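Local coordinates for protein V-type ATP synthase alpha chain (Nanoarchaeum equitans Kin4-M, PDB 5BN3) that forms the A subunit of a V-type ATP synthase, a member of the ATP synthase alpha/beta family built round a P-loop nucleotide-binding domain that here holds ADP, at residues A[8-13]-A[329-334]; A[32-37]-A[183-188]; A[300-305]-A[357-362]. All blocks are in the same frame, centred on the assembly; numbering follows the deposited sequence.

Contact 1 of 3, residues A[8-13]-A[329-334]; sequences NGPLVI and LREISS
Pro10, at the tip of the hairpin between strands 3-8 and 11-15, pushes its ring against Glu331 and Ile332 on helix 322-335. Asn8 opens the hairpin's type II' turn, which two backbone bonds close: Asn8 N to Leu11 O at 2.8 Å and Leu11 N to Asn8 O at 3.0 Å. The Asn8 side chain uses OD1 to accept from Arg335 NH1, one residue beyond the helical segment. Gly9 takes the first corner with a positive phi of 59°, a backbone shape that glycine adopts readily, and hands the chain on to the proline.

Pro10 comes next and makes the close contacts with the helix. Its CG lies 3.8 Å from Ile332 CD1 and 4.0 Å from Glu331 CG, so the ring rests on two consecutive helical residues; CB also comes near the isoleucine methyl. On the nitrogen side of the ring, Pro10 CD is 3.7 Å from Glu331 OE2. That carboxylate oxygen has its strong partner in Arg335, through a salt bridge to NH2, and the proline adds an apolar neighbour. A bend at chi2 (75°) brings the Glu331 carboxylate alongside the CD-CG edge of the proline ring. This is where the N-terminal beta-barrel domain meets the nucleotide-binding domain of the alpha/beta family: a hairpin end laid against a helix, with Pro10, Glu331 and Ile332 all buried.

Leu11 aims its CB toward the helix too, but does not reach the 329-334 segment and packs instead on Arg335 and Leu336. From here the chain runs on as strand 11-15, where Ile13 packs on Tyr35 of the neighbouring NEQ263 chain.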
ATOM      1  N   ASN A   8     -18.337  16.593 -20.361  1.00 48.49           N
ATOM      2  CA  ASN A   8     -17.864  15.666 -19.338  1.00 45.65           C
ATOM      3  C   ASN A   8     -17.348  16.457 -18.147  1.00 47.36           C
ATOM      4  O   ASN A   8     -16.177  16.839 -18.107  1.00 38.62           O
ATOM      5  CB  ASN A   8     -16.757  14.777 -19.910  1.00 43.43           C
ATOM      6  CG  ASN A   8     -16.301  13.700 -18.940  1.00 48.07           C
ATOM      7  OD1 ASN A   8     -16.905  13.491 -17.886  1.00 55.48           O
ATOM      8  ND2 ASN A   8     -15.231  13.002 -19.300  1.00 56.64           N
ATOM      9  N   GLY A   9     -18.227  16.710 -17.181  1.00 43.23           N
ATOM     10  CA  GLY A   9     -17.890  17.567 -16.061  1.00 56.34           C
ATOM     11  C   GLY A   9     -17.509  18.954 -16.538  1.00 52.23           C
ATOM     12  O   GLY A   9     -18.215  19.548 -17.352  1.00 52.77           O
ATOM     13  N   PRO A  10     -16.374  19.467 -16.043  1.00 46.85           N
ATOM     14  CA  PRO A  10     -15.870  20.798 -16.391  1.00 44.18           C
ATOM     15  C   PRO A  10     -15.233  20.819 -17.775  1.00 48.41           C
ATOM     16  O   PRO A  10     -14.801  21.882 -18.223  1.00 43.45           O
ATOM     17  CB  PRO A  10     -14.797  21.042 -15.330  1.00 43.97           C
ATOM     18  CG  PRO A  10     -14.280  19.674 -15.027  1.00 44.96           C
ATOM     19  CD  PRO A  10     -15.478  18.768 -15.104  1.00 47.25           C
ATOM     20  N   LEU A  11     -15.163  19.664 -18.435  1.00 37.60           N
ATOM     21  CA  LEU A  11     -14.567  19.584 -19.767  1.00 40.79           C
ATOM     22  C   LEU A  11     -15.619  19.555 -20.876  1.00 42.97           C
ATOM     23  O   LEU A  11     -16.516  18.711 -20.874  1.00 46.70           O
ATOM     24  CB  LEU A  11     -13.667  18.349 -19.888  1.00 38.98           C
ATOM     25  CG  LEU A  11     -12.982  18.162 -21.247  1.00 46.59           C
ATOM     26  CD1 LEU A  11     -11.890  19.198 -21.441  1.00 43.28           C
ATOM     27  CD2 LEU A  11     -12.423  16.754 -21.411  1.00 49.48           C
ATOM     28  N   VAL A  12     -15.498  20.483 -21.821  1.00 46.83           N
ATOM     29  CA  VAL A  12     -16.348  20.496 -23.006  1.00 43.79           C
ATOM     30  C   VAL A  12     -15.501  20.266 -24.256  1.00 45.22           C
ATOM     31  O   VAL A  12     -14.444  20.879 -24.417  1.00 49.80           O
ATOM     32  CB  VAL A  12     -17.123  21.825 -23.129  1.00 53.97           C
ATOM     33  CG1 VAL A  12     -17.650  22.025 -24.546  1.00 48.51           C
ATOM     34  CG2 VAL A  12     -18.262  21.859 -22.132  1.00 45.68           C
ATOM     35  N   ILE A  13     -15.950  19.362 -25.122  1.00 39.57           N
ATOM     36  CA  ILE A  13     -15.296  19.146 -26.407  1.00 48.25           C
ATOM     37  C   ILE A  13     -16.149  19.768 -27.508  1.00 44.59           C
ATOM     38  O   ILE A  13     -17.358  19.525 -27.580  1.00 44.25           O
ATOM     39  CB  ILE A  13     -15.063  17.648 -26.692  1.00 53.25           C
ATOM     40  CG1 ILE A  13     -14.190  17.035 -25.595  1.00 53.43           C
ATOM     41  CG2 ILE A  13     -14.400  17.452 -28.048  1.00 49.12           C
ATOM     42  CD1 ILE A  13     -14.030  15.530 -25.695  1.00 48.79           C
ATOM     43  N   LEU A 329      -6.613  20.302 -11.185  1.00 30.38           N
ATOM     44  CA  LEU A 329      -5.720  19.775 -12.214  1.00 34.75           C
ATOM     45  C   LEU A 329      -5.942  18.287 -12.440  1.00 38.27           C
ATOM     46  O   LEU A 329      -5.973  17.814 -13.578  1.00 37.43           O
ATOM     47  CB  LEU A 329      -4.260  20.013 -11.825  1.00 36.42           C
ATOM     48  CG  LEU A 329      -3.769  21.460 -11.823  1.00 46.16           C
ATOM     49  CD1 LEU A 329      -2.333  21.547 -11.333  1.00 40.23           C
ATOM     50  CD2 LEU A 329      -3.885  22.026 -13.217  1.00 46.78           C
ATOM     51  N   ARG A 330      -6.085  17.551 -11.344  1.00 32.72           N
ATOM     52  CA  ARG A 330      -6.322  16.113 -11.394  1.00 33.24           C
ATOM     53  C   ARG A 330      -7.656  15.798 -12.067  1.00 41.67           C
ATOM     54  O   ARG A 330      -7.754  14.859 -12.857  1.00 36.95           O
ATOM     55  CB  ARG A 330      -6.304  15.542  -9.973  1.00 34.54           C
ATOM     56  CG  ARG A 330      -6.573  14.051  -9.872  1.00 35.63           C
ATOM     57  CD  ARG A 330      -7.235  13.729  -8.538  1.00 53.55           C
ATOM     58  NE  ARG A 330      -6.321  13.186  -7.535  1.00 54.95           N
ATOM     59  CZ  ARG A 330      -6.509  13.286  -6.222  1.00 59.55           C
ATOM     60  NH1 ARG A 330      -7.567  13.927  -5.745  1.00 51.76           N
ATOM     61  NH2 ARG A 330      -5.631  12.757  -5.384  1.00 65.46           N
ATOM     62  N   GLU A 331      -8.679  16.586 -11.753  1.00 37.98           N
ATOM     63  CA  GLU A 331     -10.000  16.387 -12.345  1.00 44.53           C
ATOM     64  C   GLU A 331     -10.012  16.653 -13.851  1.00 47.40           C
ATOM     65  O   GLU A 331     -10.566  15.866 -14.616  1.00 46.96           O
ATOM     66  CB  GLU A 331     -11.052  17.245 -11.630  1.00 47.82           C
ATOM     67  CG  GLU A 331     -12.364  17.420 -12.392  1.00 67.77           C
ATOM     68  CD  GLU A 331     -13.267  16.190 -12.366  1.00 77.16           C
ATOM     69  OE1 GLU A 331     -12.765  15.054 -12.209  1.00 53.92           O
ATOM     70  OE2 GLU A 331     -14.496  16.364 -12.509  1.00 73.42           O
ATOM     71  N   ILE A 332      -9.395  17.755 -14.270  1.00 36.49           N
ATOM     72  CA  ILE A 332      -9.285  18.083 -15.690  1.00 49.43           C
ATOM     73  C   ILE A 332      -8.517  16.991 -16.425  1.00 52.43           C
ATOM     74  O   ILE A 332      -8.937  16.521 -17.486  1.00 45.36           O
ATOM     75  CB  ILE A 332      -8.547  19.423 -15.913  1.00 44.78           C
ATOM     76  CG1 ILE A 332      -9.261  20.577 -15.199  1.00 57.76           C
ATOM     77  CG2 ILE A 332      -8.400  19.708 -17.400  1.00 50.56           C
ATOM     78  CD1 ILE A 332     -10.685  20.811 -15.654  1.00 69.26           C
ATOM     79  N   SER A 333      -7.386  16.595 -15.850  1.00 47.05           N
ATOM     80  CA  SER A 333      -6.550  15.538 -16.409  1.00 49.44           C
ATOM     81  C   SER A 333      -7.328  14.233 -16.563  1.00 46.03           C
ATOM     82  O   SER A 333      -7.183  13.526 -17.561  1.00 47.91           O
ATOM     83  CB  SER A 333      -5.325  15.324 -15.516  1.00 41.79           C
ATOM     84  OG  SER A 333      -4.374  14.483 -16.140  1.00 59.95           O
ATOM     85  N   SER A 334      -8.162  13.927 -15.573  1.00 42.27           N
ATOM     86  CA  SER A 334      -8.979  12.716 -15.589  1.00 54.07           C
ATOM     87  C   SER A 334     -10.006  12.714 -16.721  1.00 60.46           C
ATOM     88  O   SER A 334     -10.188  11.701 -17.400  1.00 51.21           O
ATOM     89  CB  SER A 334      -9.685  12.546 -14.242  1.00 49.24           C
ATOM     90  OG  SER A 334     -10.617  11.483 -14.284  1.00 69.93           O
TER

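Contact 2 of 3, residues A[32-37]-A[183-188]; sequences IGEVIG and PIRKPR
A salt bridge from a strand of the N-terminal beta barrel to the loop between strands 180-183 and 192-193 makes this contact, through Glu34 and Arg185. The two side chains reach out from opposite directions to span backbones whose nearest CA atoms, those of Glu34 and Arg185, are 11.7 Å apart. Glu34 extends straight from strand 31-39, with CG anti to the backbone N (chi1 -174°), and Arg185 is stretched from CG to NE. Just past Glu34 the same strand is kinked by a classic beta bulge, Ile36 and Gly37 opposite Tyr44.

The arginine grips side-on, one nitrogen to each carboxylate oxygen. Arg185 NE reaches Glu34 OE2 at 2.8 Å, on the syn side but tilted out of the carboxylate plane, while Arg185 NH2 reaches Glu34 OE1 at 3.0 Å in a fairly straight bond. A weak third bond runs from Arg185 NE to Glu34 OE1 at 3.4 Å. The fit is twisted: carboxylate and guanidinium planes stand 44° apart, and OE1, though in the plane of the guanidinium, is met from above the carboxylate plane.

Charge joins the N-terminal barrel here to the loop that follows strand 180-183. A type I turn, Pro183 to Lys186, carries Arg185 out toward the strand. Tyr48 OH is bonded to Glu34 OE1. Arg185 NH2 makes a second salt bridge to Glu295, and the same guanidinium is in cation-pi contact with Tyr299.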
ATOM      1  N   ILE A  32     -18.059  31.199 -19.548  1.00 41.94           N
ATOM      2  CA  ILE A  32     -16.642  31.431 -19.798  1.00 38.40           C
ATOM      3  C   ILE A  32     -15.868  30.114 -19.799  1.00 50.92           C
ATOM      4  O   ILE A  32     -15.962  29.324 -18.857  1.00 43.30           O
ATOM      5  CB  ILE A  32     -16.020  32.383 -18.755  1.00 49.12           C
ATOM      6  CG1 ILE A  32     -16.813  33.692 -18.678  1.00 56.71           C
ATOM      7  CG2 ILE A  32     -14.563  32.662 -19.090  1.00 52.67           C
ATOM      8  CD1 ILE A  32     -16.826  34.486 -19.972  1.00 77.58           C
ATOM      9  N   GLY A  33     -15.112  29.881 -20.868  1.00 42.84           N
ATOM     10  CA  GLY A  33     -14.276  28.700 -20.981  1.00 43.46           C
ATOM     11  C   GLY A  33     -12.929  29.062 -21.572  1.00 51.50           C
ATOM     12  O   GLY A  33     -12.737  30.177 -22.058  1.00 47.05           O
ATOM     13  N   GLU A  34     -11.994  28.119 -21.527  1.00 38.21           N
ATOM     14  CA  GLU A  34     -10.668  28.338 -22.087  1.00 36.32           C
ATOM     15  C   GLU A  34     -10.198  27.084 -22.817  1.00 40.74           C
ATOM     16  O   GLU A  34     -10.242  25.984 -22.263  1.00 43.61           O
ATOM     17  CB  GLU A  34      -9.681  28.713 -20.975  1.00 45.22           C
ATOM     18  CG  GLU A  34      -8.289  29.097 -21.455  1.00 43.07           C
ATOM     19  CD  GLU A  34      -7.347  29.415 -20.304  1.00 68.74           C
ATOM     20  OE1 GLU A  34      -7.693  29.112 -19.141  1.00 56.99           O
ATOM     21  OE2 GLU A  34      -6.257  29.971 -20.560  1.00 62.85           O
ATOM     22  N   VAL A  35      -9.762  27.246 -24.062  1.00 38.61           N
ATOM     23  CA  VAL A  35      -9.234  26.123 -24.832  1.00 35.37           C
ATOM     24  C   VAL A  35      -7.885  25.685 -24.261  1.00 42.13           C
ATOM     25  O   VAL A  35      -6.961  26.486 -24.158  1.00 42.64           O
ATOM     26  CB  VAL A  35      -9.071  26.483 -26.322  1.00 41.14           C
ATOM     27  CG1 VAL A  35      -8.515  25.302 -27.093  1.00 41.42           C
ATOM     28  CG2 VAL A  35     -10.406  26.903 -26.911  1.00 38.35           C
ATOM     29  N   ILE A  36      -7.777  24.414 -23.888  1.00 39.15           N
ATOM     30  CA  ILE A  36      -6.560  23.900 -23.263  1.00 47.83           C
ATOM     31  C   ILE A  36      -5.866  22.866 -24.143  1.00 55.12           C
ATOM     32  O   ILE A  36      -4.731  22.465 -23.877  1.00 44.89           O
ATOM     33  CB  ILE A  36      -6.859  23.269 -21.889  1.00 49.20           C
ATOM     34  CG1 ILE A  36      -7.844  22.108 -22.037  1.00 47.89           C
ATOM     35  CG2 ILE A  36      -7.399  24.314 -20.927  1.00 44.20           C
ATOM     36  CD1 ILE A  36      -8.189  21.421 -20.733  1.00 53.26           C
ATOM     37  N   GLY A  37      -6.562  22.430 -25.188  1.00 42.74           N
ATOM     38  CA  GLY A  37      -6.030  21.437 -26.101  1.00 46.62           C
ATOM     39  C   GLY A  37      -6.736  21.468 -27.443  1.00 48.36           C
ATOM     40  O   GLY A  37      -7.915  21.818 -27.524  1.00 46.26           O
ATOM     41  N   PRO A 183      -2.734  38.970 -19.416  1.00 37.30           N
ATOM     42  CA  PRO A 183      -3.003  37.528 -19.379  1.00 41.10           C
ATOM     43  C   PRO A 183      -2.471  36.914 -18.085  1.00 37.79           C
ATOM     44  O   PRO A 183      -1.270  36.999 -17.824  1.00 35.92           O
ATOM     45  CB  PRO A 183      -2.208  36.989 -20.577  1.00 39.54           C
ATOM     46  CG  PRO A 183      -1.959  38.188 -21.456  1.00 46.44           C
ATOM     47  CD  PRO A 183      -1.818  39.337 -20.509  1.00 40.58           C
ATOM     48  N   ILE A 184      -3.346  36.298 -17.296  1.00 41.48           N
ATOM     49  CA  ILE A 184      -2.964  35.786 -15.981  1.00 44.87           C
ATOM     50  C   ILE A 184      -1.974  34.620 -16.022  1.00 45.52           C
ATOM     51  O   ILE A 184      -1.268  34.371 -15.045  1.00 40.34           O
ATOM     52  CB  ILE A 184      -4.199  35.380 -15.143  1.00 42.75           C
ATOM     53  CG1 ILE A 184      -4.997  34.281 -15.848  1.00 38.84           C
ATOM     54  CG2 ILE A 184      -5.075  36.590 -14.855  1.00 43.49           C
ATOM     55  CD1 ILE A 184      -6.176  33.774 -15.038  1.00 35.54           C
ATOM     56  N   ARG A 185      -1.923  33.907 -17.143  1.00 34.50           N
ATOM     57  CA  ARG A 185      -1.000  32.779 -17.285  1.00 43.46           C
ATOM     58  C   ARG A 185       0.405  33.228 -17.669  1.00 40.23           C
ATOM     59  O   ARG A 185       1.322  32.414 -17.764  1.00 45.42           O
ATOM     60  CB  ARG A 185      -1.516  31.777 -18.322  1.00 45.20           C
ATOM     61  CG  ARG A 185      -2.783  31.048 -17.911  1.00 42.21           C
ATOM     62  CD  ARG A 185      -3.143  29.959 -18.905  1.00 49.12           C
ATOM     63  NE  ARG A 185      -4.393  29.296 -18.546  1.00 47.95           N
ATOM     64  CZ  ARG A 185      -4.481  28.284 -17.688  1.00 64.05           C
ATOM     65  NH1 ARG A 185      -3.388  27.815 -17.101  1.00 52.50           N
ATOM     66  NH2 ARG A 185      -5.659  27.744 -17.415  1.00 54.20           N
ATOM     67  N   LYS A 186       0.565  34.528 -17.887  1.00 43.72           N
ATOM     68  CA  LYS A 186       1.834  35.080 -18.344  1.00 37.88           C
ATOM     69  C   LYS A 186       2.475  35.916 -17.245  1.00 39.47           C
ATOM     70  O   LYS A 186       1.897  36.909 -16.801  1.00 44.72           O
ATOM     71  CB  LYS A 186       1.606  35.942 -19.586  1.00 45.35           C
ATOM     72  CG  LYS A 186       2.864  36.515 -20.211  1.00 54.81           C
ATOM     73  CD  LYS A 186       2.510  37.277 -21.482  1.00 57.07           C
ATOM     74  CE  LYS A 186       3.733  37.915 -22.116  1.00 69.30           C
ATOM     75  NZ  LYS A 186       3.372  38.705 -23.328  1.00 74.72           N
ATOM     76  N   PRO A 187       3.670  35.507 -16.795  1.00 36.61           N
ATOM     77  CA  PRO A 187       4.395  36.238 -15.748  1.00 42.30           C
ATOM     78  C   PRO A 187       4.736  37.652 -16.202  1.00 39.58           C
ATOM     79  O   PRO A 187       5.156  37.834 -17.346  1.00 41.85           O
ATOM     80  CB  PRO A 187       5.685  35.427 -15.583  1.00 46.04           C
ATOM     81  CG  PRO A 187       5.344  34.058 -16.085  1.00 55.89           C
ATOM     82  CD  PRO A 187       4.373  34.278 -17.206  1.00 47.01           C
ATOM     83  N   ARG A 188       4.554  38.637 -15.328  1.00 36.17           N
ATOM     84  CA  ARG A 188       4.857  40.021 -15.681  1.00 39.62           C
ATOM     85  C   ARG A 188       6.360  40.284 -15.649  1.00 42.39           C
ATOM     86  O   ARG A 188       7.040  39.924 -14.685  1.00 40.06           O
ATOM     87  CB  ARG A 188       4.103  40.995 -14.766  1.00 35.43           C
ATOM     88  CG  ARG A 188       2.596  41.002 -15.008  1.00 36.99           C
ATOM     89  CD  ARG A 188       1.855  41.926 -14.048  1.00 38.42           C
ATOM     90  NE  ARG A 188       2.329  43.308 -14.117  1.00 40.71           N
ATOM     91  CZ  ARG A 188       1.920  44.201 -15.015  1.00 50.05           C
ATOM     92  NH1 ARG A 188       1.030  43.863 -15.938  1.00 38.92           N
ATOM     93  NH2 ARG A 188       2.407  45.433 -14.992  1.00 35.88           N
TER

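Contact 3 of 3, residues A[300-305]-A[357-362]; sequences LGATIG and YERSGR
Arg359 leaves its turn with CG anti to the carbonyl carbon (chi1 -67°) and runs extended to NE, which carries the guanidinium past Ala302 to Thr303. The threonine sets its OG1 likewise anti to the carbonyl carbon, beside the backbone N (chi1 -62°), and there the hydroxyl meets the arginine. Arg359 NH1 donates to Thr303 OG1 at 3.1 Å. The bond is bent, 138° at the hydrogen, and the oxygen lies near the guanidinium edge but tilted from its plane.

Behind that bond, the aliphatic part of the chain rests on the helix: Arg359 CD lies 3.7 Å from Ala302 CB, and the small methyl lets the backbones come close, 7.1 Å between the CA atoms of Ala302 and Arg359. All three residues are buried in the nucleotide-binding domain, where helix 293-309 meets the connection from helix 349-357 to strand 361-364. That connection is a type I turn from Tyr357 to Ser360. The Tyr357 carbonyl oxygen takes two bonds from Ser360, from the backbone N at 3.1 Å and from OG at 2.8 Å, the hydroxyl approaching almost in line with the carbonyl bond.

Thr303 OG1 is also bonded to Tyr299 O, one helical turn back. The arginine's charge is met by a salt bridge from NH1 to Glu306; NH2 points at the carbonyl oxygen of Ile184, probably hydrogen-bonded, though the modelled distance is too short to be trusted.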
ATOM      1  N   LEU A 300      -4.606  34.457 -11.127  1.00 33.85           N
ATOM      2  CA  LEU A 300      -5.160  35.799 -10.983  1.00 36.54           C
ATOM      3  C   LEU A 300      -4.492  36.554  -9.840  1.00 36.36           C
ATOM      4  O   LEU A 300      -4.065  37.699 -10.004  1.00 32.08           O
ATOM      5  CB  LEU A 300      -6.662  35.718 -10.710  1.00 35.91           C
ATOM      6  CG  LEU A 300      -7.406  37.053 -10.711  1.00 52.76           C
ATOM      7  CD1 LEU A 300      -7.908  37.331 -12.109  1.00 64.24           C
ATOM      8  CD2 LEU A 300      -8.549  37.070  -9.706  1.00 44.75           C
ATOM      9  N   GLY A 301      -4.414  35.909  -8.680  1.00 36.58           N
ATOM     10  CA  GLY A 301      -3.828  36.526  -7.502  1.00 29.19           C
ATOM     11  C   GLY A 301      -2.347  36.785  -7.659  1.00 32.15           C
ATOM     12  O   GLY A 301      -1.826  37.786  -7.165  1.00 37.33           O
ATOM     13  N   ALA A 302      -1.664  35.876  -8.344  1.00 36.02           N
ATOM     14  CA  ALA A 302      -0.246  36.044  -8.620  1.00 34.83           C
ATOM     15  C   ALA A 302      -0.018  37.240  -9.539  1.00 33.32           C
ATOM     16  O   ALA A 302       0.901  38.032  -9.324  1.00 30.12           O
ATOM     17  CB  ALA A 302       0.321  34.783  -9.243  1.00 34.57           C
ATOM     18  N   THR A 303      -0.850  37.357 -10.570  1.00 32.53           N
ATOM     19  CA  THR A 303      -0.745  38.452 -11.534  1.00 29.06           C
ATOM     20  C   THR A 303      -0.965  39.813 -10.880  1.00 26.87           C
ATOM     21  O   THR A 303      -0.220  40.763 -11.136  1.00 36.38           O
ATOM     22  CB  THR A 303      -1.749  38.270 -12.688  1.00 38.29           C
ATOM     23  OG1 THR A 303      -1.452  37.055 -13.387  1.00 33.91           O
ATOM     24  CG2 THR A 303      -1.658  39.435 -13.658  1.00 35.06           C
ATOM     25  N   ILE A 304      -1.995  39.906 -10.042  1.00 30.43           N
ATOM     26  CA  ILE A 304      -2.271  41.129  -9.298  1.00 33.87           C
ATOM     27  C   ILE A 304      -1.111  41.441  -8.348  1.00 39.28           C
ATOM     28  O   ILE A 304      -0.736  42.602  -8.174  1.00 31.48           O
ATOM     29  CB  ILE A 304      -3.598  41.010  -8.514  1.00 36.37           C
ATOM     30  CG1 ILE A 304      -4.776  40.885  -9.487  1.00 34.61           C
ATOM     31  CG2 ILE A 304      -3.794  42.202  -7.596  1.00 34.83           C
ATOM     32  CD1 ILE A 304      -6.117  40.637  -8.808  1.00 30.43           C
ATOM     33  N   GLY A 305      -0.534  40.400  -7.752  1.00 36.89           N
ATOM     34  CA  GLY A 305       0.625  40.560  -6.888  1.00 34.50           C
ATOM     35  C   GLY A 305       1.817  41.134  -7.624  1.00 30.76           C
ATOM     36  O   GLY A 305       2.507  42.020  -7.111  1.00 35.72           O
ATOM     37  N   TYR A 357       4.840  29.400  -7.821  1.00 33.58           N
ATOM     38  CA  TYR A 357       5.874  29.808  -6.869  1.00 36.13           C
ATOM     39  C   TYR A 357       7.061  30.554  -7.481  1.00 39.40           C
ATOM     40  O   TYR A 357       7.694  31.368  -6.810  1.00 36.12           O
ATOM     41  CB  TYR A 357       6.363  28.600  -6.060  1.00 33.59           C
ATOM     42  CG  TYR A 357       5.338  28.082  -5.077  1.00 37.00           C
ATOM     43  CD1 TYR A 357       5.057  28.777  -3.911  1.00 36.86           C
ATOM     44  CD2 TYR A 357       4.655  26.899  -5.314  1.00 37.48           C
ATOM     45  CE1 TYR A 357       4.125  28.310  -3.010  1.00 34.57           C
ATOM     46  CE2 TYR A 357       3.721  26.423  -4.418  1.00 34.43           C
ATOM     47  CZ  TYR A 357       3.461  27.134  -3.268  1.00 31.60           C
ATOM     48  OH  TYR A 357       2.532  26.668  -2.371  1.00 34.80           O
ATOM     49  N   GLU A 358       7.365  30.287  -8.748  1.00 33.43           N
ATOM     50  CA  GLU A 358       8.482  30.962  -9.408  1.00 38.76           C
ATOM     51  C   GLU A 358       8.183  32.435  -9.693  1.00 36.91           C
ATOM     52  O   GLU A 358       9.062  33.178 -10.128  1.00 35.11           O
ATOM     53  CB  GLU A 358       8.874  30.235 -10.688  1.00 40.94           C
ATOM     54  N   ARG A 359       6.944  32.851  -9.446  1.00 31.16           N
ATOM     55  CA  ARG A 359       6.561  34.251  -9.609  1.00 33.25           C
ATOM     56  C   ARG A 359       6.968  35.085  -8.401  1.00 41.31           C
ATOM     57  O   ARG A 359       7.005  36.309  -8.472  1.00 36.52           O
ATOM     58  CB  ARG A 359       5.051  34.376  -9.819  1.00 34.06           C
ATOM     59  CG  ARG A 359       4.527  33.797 -11.123  1.00 44.70           C
ATOM     60  CD  ARG A 359       3.271  34.541 -11.534  1.00 60.06           C
ATOM     61  NE  ARG A 359       2.530  33.873 -12.599  1.00 61.95           N
ATOM     62  CZ  ARG A 359       1.588  34.460 -13.331  1.00 53.82           C
ATOM     63  NH1 ARG A 359       1.286  35.735 -13.128  1.00 56.79           N
ATOM     64  NH2 ARG A 359       0.963  33.777 -14.276  1.00 55.53           N
ATOM     65  N   SER A 360       7.264  34.421  -7.289  1.00 31.83           N
ATOM     66  CA  SER A 360       7.710  35.125  -6.093  1.00 31.46           C
ATOM     67  C   SER A 360       9.105  35.674  -6.334  1.00 39.04           C
ATOM     68  O   SER A 360       9.770  35.297  -7.301  1.00 37.76           O
ATOM     69  CB  SER A 360       7.727  34.190  -4.886  1.00 30.09           C
ATOM     70  OG  SER A 360       8.752  33.221  -5.011  1.00 32.84           O
ATOM     71  N   GLY A 361       9.549  36.575  -5.467  1.00 32.91           N
ATOM     72  CA  GLY A 361      10.893  37.109  -5.581  1.00 33.65           C
ATOM     73  C   GLY A 361      10.958  38.608  -5.411  1.00 41.09           C
ATOM     74  O   GLY A 361       9.962  39.311  -5.593  1.00 32.31           O
ATOM     75  N   ARG A 362      12.140  39.091  -5.048  1.00 35.71           N
ATOM     76  CA  ARG A 362      12.412  40.517  -4.976  1.00 33.88           C
ATOM     77  C   ARG A 362      13.102  40.925  -6.274  1.00 37.41           C
ATOM     78  O   ARG A 362      14.044  40.262  -6.715  1.00 35.01           O
ATOM     79  CB  ARG A 362      13.311  40.805  -3.772  1.00 35.66           C
ATOM     80  CG  ARG A 362      13.659  42.264  -3.567  1.00 50.89           C
ATOM     81  CD  ARG A 362      14.312  42.468  -2.211  1.00 51.11           C
ATOM     82  NE  ARG A 362      15.722  42.831  -2.314  1.00 68.55           N
ATOM     83  CZ  ARG A 362      16.162  44.080  -2.417  1.00 65.82           C
ATOM     84  NH1 ARG A 362      15.302  45.088  -2.440  1.00 76.86           N
ATOM     85  NH2 ARG A 362      17.462  44.318  -2.501  1.00 55.86           N
TER

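How the contacts relate
Contact 2 lies between the other two, its centre 16 Å from that of contact 1 and 15 Å from that of contact 3, while contacts 1 and 3 are 26 Å apart. Contacts 1 and 2 reach the same six-stranded barrel sheet and touch where Ile332 CG2 meets Ile36 CD1 at 3.8 Å. Contacts 2 and 3 meet at the 183-188 loop, which lies against helix 293-309 and Arg359. Both segments of contact 2 fall between those of contact 1; contact 3 opens after contact 2 has closed, and its segments alternate with those of contact 1. The N-terminal barrel is thus joined to the nucleotide-binding domain both directly and by way of the 183-188 loop.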